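Local coordinates for glutamine aminotransferase class-II domain protein (Ruegeria pomeroyi, PDB 3MDN), which probably acts as a class-II (Ntn-type) glutamine amidotransferase, a family whose members release ammonia from glutamine, at residues A105-C110 / G156-P161; L150-E155 / A166-R171. One frame throughout, in Å; residues are numbered along the deposited sequence.

Both contacts centre on the pair of helices 144-154 and 161-179 and their short connection: contact 2 packs the two helices together, and contact 1 sets the connecting loop against the hairpin of strands 104-106 and 109-114. Their centres lie 11 Å apart, and their segments alternate along the chain. Where they meet, Leu157 N lies 2.9 Å from Ala152 O in a probable hydrogen bond at the end of the first helix, and Asp160 OD2 forms a 3.2 Å salt bridge with Arg167 NH1. Leu153 CD2 also packs on Glu158 CG at 3.9 Å. Contact 1 thus sets the loop on a sheet, and contact 2 joins helix to helix, in what is probably an Ntn-type fold.

Contact 1: residues A105-C110 / G156-P161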
loop_
_atom_site.group_PDB
_atom_site.type_symbol
_atom_site.label_atom_id
_atom_site.label_comp_id
_atom_site.label_asym_id
_atom_site.label_seq_id
_atom_site.Cartn_x
_atom_site.Cartn_y
_atom_site.Cartn_z
ATOM N N ALA D 105 -14.791 -2.792 13.957
ATOM C CA ALA D 105 -16.013 -2.014 14.130
ATOM C C ALA D 105 -17.143 -2.800 13.528
ATOM O O ALA D 105 -16.966 -3.463 12.506
ATOM C CB ALA D 105 -15.891 -0.648 13.410
ATOM N N ALA D 106 -18.302 -2.726 14.158
ATOM C CA ALA D 106 -19.504 -3.313 13.588
ATOM C C ALA D 106 -20.664 -2.550 14.211
ATOM O O ALA D 106 -20.696 -2.376 15.429
ATOM C CB ALA D 106 -19.577 -4.807 13.895
ATOM N N ARG D 107 -21.579 -2.067 13.372
ATOM C CA ARG D 107 -22.674 -1.210 13.824
ATOM C C ARG D 107 -22.155 0.037 14.562
ATOM O O ARG D 107 -21.283 0.715 14.049
ATOM C CB ARG D 107 -23.618 -2.018 14.713
ATOM C CG ARG D 107 -24.250 -3.157 13.947
ATOM C CD ARG D 107 -25.058 -4.044 14.855
ATOM N NE ARG D 107 -25.548 -5.173 14.068
ATOM C CZ ARG D 107 -26.359 -6.110 14.531
ATOM N NH1 ARG D 107 -26.779 -6.051 15.801
ATOM N NH2 ARG D 107 -26.748 -7.097 13.728
ATOM N N ARG D 108 -22.671 0.328 15.761
ATOM C CA ARG D 108 -22.214 1.507 16.535
ATOM C C ARG D 108 -20.892 1.315 17.317
ATOM O O ARG D 108 -20.328 2.303 17.861
ATOM C CB ARG D 108 -23.291 1.987 17.542
ATOM C CG ARG D 108 -24.641 2.485 16.967
ATOM C CD ARG D 108 -25.637 2.845 18.119
ATOM N NE ARG D 108 -24.946 3.601 19.176
ATOM C CZ ARG D 108 -25.452 3.930 20.370
ATOM N NH1 ARG D 108 -26.694 3.579 20.705
ATOM N NH2 ARG D 108 -24.708 4.617 21.234
ATOM N N TRP D 109 -20.414 0.069 17.386
ATOM C CA TRP D 109 -19.346 -0.318 18.325
ATOM C C TRP D 109 -17.980 -0.462 17.651
ATOM O O TRP D 109 -17.909 -0.825 16.474
ATOM C CB TRP D 109 -19.687 -1.651 18.989
ATOM C CG TRP D 109 -20.814 -1.550 19.943
ATOM C CD1 TRP D 109 -22.149 -1.557 19.660
ATOM C CD2 TRP D 109 -20.702 -1.405 21.369
ATOM N NE1 TRP D 109 -22.888 -1.442 20.837
ATOM C CE2 TRP D 109 -22.018 -1.340 21.895
ATOM C CE3 TRP D 109 -19.621 -1.292 22.240
ATOM C CZ2 TRP D 109 -22.274 -1.191 23.256
ATOM C CZ3 TRP D 109 -19.867 -1.144 23.595
ATOM C CH2 TRP D 109 -21.194 -1.095 24.096
ATOM N N CYS D 110 -16.919 -0.151 18.390
ATOM C CA CYS D 110 -15.572 -0.429 17.914
ATOM C C CYS D 110 -14.786 -0.982 19.057
ATOM O O CYS D 110 -15.216 -0.868 20.201
ATOM C CB CYS D 110 -14.887 0.812 17.334
ATOM S SG CYS D 110 -14.780 2.221 18.447
ATOM N N GLY D 156 -24.295 -10.265 23.667
ATOM C CA GLY D 156 -25.090 -9.123 24.146
ATOM C C GLY D 156 -24.324 -7.839 24.455
ATOM O O GLY D 156 -24.805 -7.017 25.240
ATOM N N LEU D 157 -23.157 -7.641 23.821
ATOM C CA LEU D 157 -22.365 -6.413 24.036
ATOM C C LEU D 157 -23.210 -5.142 23.913
ATOM O O LEU D 157 -23.033 -4.190 24.691
ATOM C CB LEU D 157 -21.146 -6.338 23.107
ATOM C CG LEU D 157 -20.265 -5.080 23.207
ATOM C CD1 LEU D 157 -19.476 -5.094 24.482
ATOM C CD2 LEU D 157 -19.285 -4.986 22.062
ATOM N N GLU D 158 -24.144 -5.160 22.963
ATOM C CA GLU D 158 -25.033 -4.022 22.690
ATOM C C GLU D 158 -25.893 -3.560 23.858
ATOM O O GLU D 158 -26.153 -2.373 23.981
ATOM C CB GLU D 158 -25.897 -4.256 21.424
ATOM C CG GLU D 158 -25.072 -4.108 20.117
ATOM C CD GLU D 158 -25.787 -4.662 18.881
ATOM O OE1 GLU D 158 -26.256 -5.820 18.925
ATOM O OE2 GLU D 158 -25.869 -3.945 17.854
ATOM N N HIS D 159 -26.333 -4.468 24.714
ATOM C CA HIS D 159 -27.103 -4.032 25.874
ATOM C C HIS D 159 -26.463 -4.350 27.232
ATOM O O HIS D 159 -26.956 -3.901 28.261
ATOM C CB HIS D 159 -28.514 -4.620 25.806
ATOM C CG HIS D 159 -28.525 -6.091 25.563
ATOM N ND1 HIS D 159 -28.201 -7.007 26.545
ATOM C CD2 HIS D 159 -28.788 -6.809 24.447
ATOM C CE1 HIS D 159 -28.282 -8.229 26.047
ATOM N NE2 HIS D 159 -28.630 -8.136 24.774
ATOM N N ASP D 160 -25.366 -5.114 27.238
ATOM C CA ASP D 160 -24.739 -5.575 28.491
ATOM C C ASP D 160 -23.222 -5.758 28.300
ATOM O O ASP D 160 -22.739 -6.876 28.287
ATOM C CB ASP D 160 -25.406 -6.895 28.913
ATOM C CG ASP D 160 -24.745 -7.555 30.139
ATOM O OD1 ASP D 160 -24.059 -6.864 30.939
ATOM O OD2 ASP D 160 -24.923 -8.787 30.289
ATOM N N PRO D 161 -22.472 -4.661 28.161
ATOM C CA PRO D 161 -21.060 -4.747 27.764
ATOM C C PRO D 161 -20.166 -5.523 28.728
ATOM O O PRO D 161 -19.382 -6.360 28.288
ATOM C CB PRO D 161 -20.610 -3.295 27.682
ATOM C CG PRO D 161 -21.843 -2.456 27.755
ATOM C CD PRO D 161 -22.901 -3.280 28.422
#
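Trp109 lays its indole against Leu157, and the dense part of the contact is built round this pair. Leu157 CG stands 3.9 Å from the centroid of the six-membered ring of Trp109, only 10° off its normal, a CH-pi contact over one face. The leucine places CG anti to its backbone N (chi1 178°), and from there Leu157 CD2 comes down to 3.7 Å from Trp109 CE3. A branched aliphatic residue suits this buried place because its forked end lies over one face of the six-membered ring. Farther round the indole, Pro161 CG approaches Trp109 CH2 at 4.0 Å, while the methylene Glu158 CG lies 3.5 Å from Trp109 NE1. An alanine in place of Trp109 would probably leave Leu157 and Pro161 without the flat surface they pack on and open a gap between loop and hairpin. The other side is looser and polar. There the exposed Glu158 runs out past the indole, and its OE2 takes a nearly straight hydrogen bond (172°) of 3.1 Å from Arg107 NH1 through the syn lone pair, as part of a salt bridge. The long extended arginine can span this outer margin and also reach Glu134 with NH2. Arg107 and Arg108 occupy the middle of a type II' turn from Ala106 to Trp109, a classic two-residue beta hairpin whose strand residue Trp109 meets the loop between two helices.

Contact 2: residues L150-E155 / A166-R171; sequences LLALSE and ARAIAR
Helix-to-helix packing, bordered by a salt-bridge network, joins the last turn of helix 144-154 to the middle of helix 161-179, the two helices being consecutive in the chain. The segment axes come within 8.2 Å, their N-to-C directions 122° apart. Small residues permit this approach: Ala168 CB sits 3.6 Å from the backbone Ala152 N and 3.8 Å from Leu151 CB, the methyl of Ala168 lying directly against the backbone of the first helix. Leu151 CD1 lies 3.8 Å from Ala168 O. The two form a helix-loop-helix pair of steeply crossed helices, the first closed by a Schellman motif with Gly156 as the C-prime residue. Glu155, just past that helix, is the polar hub. Its chain bends at chi2 (-70°), and the two carboxylate oxygens go to different arginines. Glu155 OE1 takes a 3.0 Å bond from Arg167 NE, while Glu155 OE2 receives Arg171 NH1 at 2.8 Å; both donors come on the anti side, somewhat out of the carboxylate plane. Arg167 also gives NH1 to the backbone oxygen Glu155 O, a 2.7 Å bond nearly along the C=O axis, so its side-on grip would restrict rotation of the guanidinium. Arginine suits this place because its separate N-H groups can serve carboxylate and carbonyl together, and NH1 has a second partner in the N-cap residue Asp160.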
loop_
_atom_site.group_PDB
_atom_site.type_symbol
_atom_site.label_atom_id
_atom_site.label_comp_id
_atom_site.label_asym_id
_atom_site.label_seq_id
_atom_site.Cartn_x
_atom_site.Cartn_y
_atom_site.Cartn_z
ATOM N N LEU D 150 -16.428 -10.129 18.182
ATOM C CA LEU D 150 -17.689 -10.647 17.605
ATOM C C LEU D 150 -18.409 -11.601 18.553
ATOM O O LEU D 150 -19.647 -11.631 18.585
ATOM C CB LEU D 150 -17.429 -11.305 16.259
ATOM C CG LEU D 150 -16.814 -10.311 15.274
ATOM C CD1 LEU D 150 -16.552 -11.012 13.979
ATOM C CD2 LEU D 150 -17.716 -9.075 15.053
ATOM N N LEU D 151 -17.625 -12.377 19.305
ATOM C CA LEU D 151 -18.168 -13.187 20.407
ATOM C C LEU D 151 -18.836 -12.324 21.475
ATOM O O LEU D 151 -19.856 -12.704 22.027
ATOM C CB LEU D 151 -17.084 -14.005 21.096
ATOM C CG LEU D 151 -16.476 -15.331 20.618
ATOM C CD1 LEU D 151 -16.177 -16.150 21.885
ATOM C CD2 LEU D 151 -17.402 -16.146 19.741
ATOM N N ALA D 152 -18.243 -11.183 21.805
ATOM C CA ALA D 152 -18.864 -10.288 22.779
ATOM C C ALA D 152 -20.181 -9.702 22.237
ATOM O O ALA D 152 -21.167 -9.605 22.982
ATOM C CB ALA D 152 -17.892 -9.186 23.219
ATOM N N LEU D 153 -20.194 -9.308 20.965
ATOM C CA LEU D 153 -21.470 -8.963 20.301
ATOM C C LEU D 153 -22.472 -10.114 20.398
ATOM O O LEU D 153 -23.612 -9.905 20.832
ATOM C CB LEU D 153 -21.269 -8.498 18.838
ATOM C CG LEU D 153 -20.699 -7.067 18.779
ATOM C CD1 LEU D 153 -19.987 -6.732 17.469
ATOM C CD2 LEU D 153 -21.762 -6.003 19.115
ATOM N N SER D 154 -22.046 -11.328 20.029
ATOM C CA SER D 154 -22.918 -12.528 20.105
ATOM C C SER D 154 -23.481 -12.715 21.523
ATOM O O SER D 154 -24.601 -13.186 21.682
ATOM C CB SER D 154 -22.162 -13.796 19.679
ATOM O OG SER D 154 -21.557 -13.606 18.404
ATOM N N GLU D 155 -22.704 -12.312 22.530
ATOM C CA GLU D 155 -23.102 -12.430 23.936
ATOM C C GLU D 155 -23.871 -11.210 24.506
ATOM O O GLU D 155 -24.062 -11.125 25.699
ATOM C CB GLU D 155 -21.873 -12.696 24.822
ATOM C CG GLU D 155 -21.197 -14.075 24.666
ATOM C CD GLU D 155 -22.053 -15.231 25.216
ATOM O OE1 GLU D 155 -22.952 -14.994 26.033
ATOM O OE2 GLU D 155 -21.841 -16.385 24.818
ATOM N N ALA D 166 -17.265 -10.380 29.567
ATOM C CA ALA D 166 -17.055 -11.428 30.585
ATOM C C ALA D 166 -17.347 -12.847 30.033
ATOM O O ALA D 166 -16.541 -13.780 30.184
ATOM C CB ALA D 166 -17.918 -11.141 31.821
ATOM N N ARG D 167 -18.489 -13.003 29.378
ATOM C CA ARG D 167 -18.860 -14.309 28.785
ATOM C C ARG D 167 -18.002 -14.723 27.563
ATOM O O ARG D 167 -17.613 -15.907 27.408
ATOM C CB ARG D 167 -20.355 -14.335 28.450
ATOM C CG ARG D 167 -21.293 -14.469 29.679
ATOM C CD ARG D 167 -22.798 -14.624 29.263
ATOM N NE ARG D 167 -23.282 -13.449 28.536
ATOM C CZ ARG D 167 -23.751 -12.353 29.125
ATOM N NH1 ARG D 167 -24.156 -11.319 28.407
ATOM N NH2 ARG D 167 -23.829 -12.296 30.436
ATOM N N ALA D 168 -17.714 -13.771 26.684
ATOM C CA ALA D 168 -16.863 -14.048 25.523
ATOM C C ALA D 168 -15.466 -14.508 25.978
ATOM O O ALA D 168 -14.891 -15.469 25.435
ATOM C CB ALA D 168 -16.752 -12.815 24.671
ATOM N N ILE D 169 -14.934 -13.842 26.996
ATOM C CA ILE D 169 -13.624 -14.229 27.518
ATOM C C ILE D 169 -13.612 -15.631 28.138
ATOM O O ILE D 169 -12.708 -16.439 27.861
ATOM C CB ILE D 169 -13.113 -13.151 28.503
ATOM C CG1 ILE D 169 -12.606 -11.944 27.691
ATOM C CG2 ILE D 169 -12.021 -13.693 29.424
ATOM C CD1 ILE D 169 -12.377 -10.743 28.571
ATOM N N ALA D 170 -14.611 -15.927 28.979
ATOM C CA ALA D 170 -14.774 -17.277 29.556
ATOM C C ALA D 170 -14.754 -18.346 28.468
ATOM O O ALA D 170 -14.046 -19.356 28.563
ATOM C CB ALA D 170 -16.091 -17.378 30.379
ATOM N N ARG D 171 -15.546 -18.120 27.431
ATOM C CA ARG D 171 -15.635 -19.068 26.325
ATOM C C ARG D 171 -14.282 -19.287 25.633
ATOM O O ARG D 171 -13.862 -20.429 25.402
ATOM C CB ARG D 171 -16.670 -18.579 25.327
ATOM C CG ARG D 171 -18.023 -19.184 25.548
ATOM C CD ARG D 171 -18.146 -20.484 24.680
ATOM N NE ARG D 171 -19.054 -20.351 23.540
ATOM C CZ ARG D 171 -19.889 -19.330 23.366
ATOM N NH1 ARG D 171 -19.922 -18.347 24.253
ATOM N NH2 ARG D 171 -20.691 -19.296 22.313
#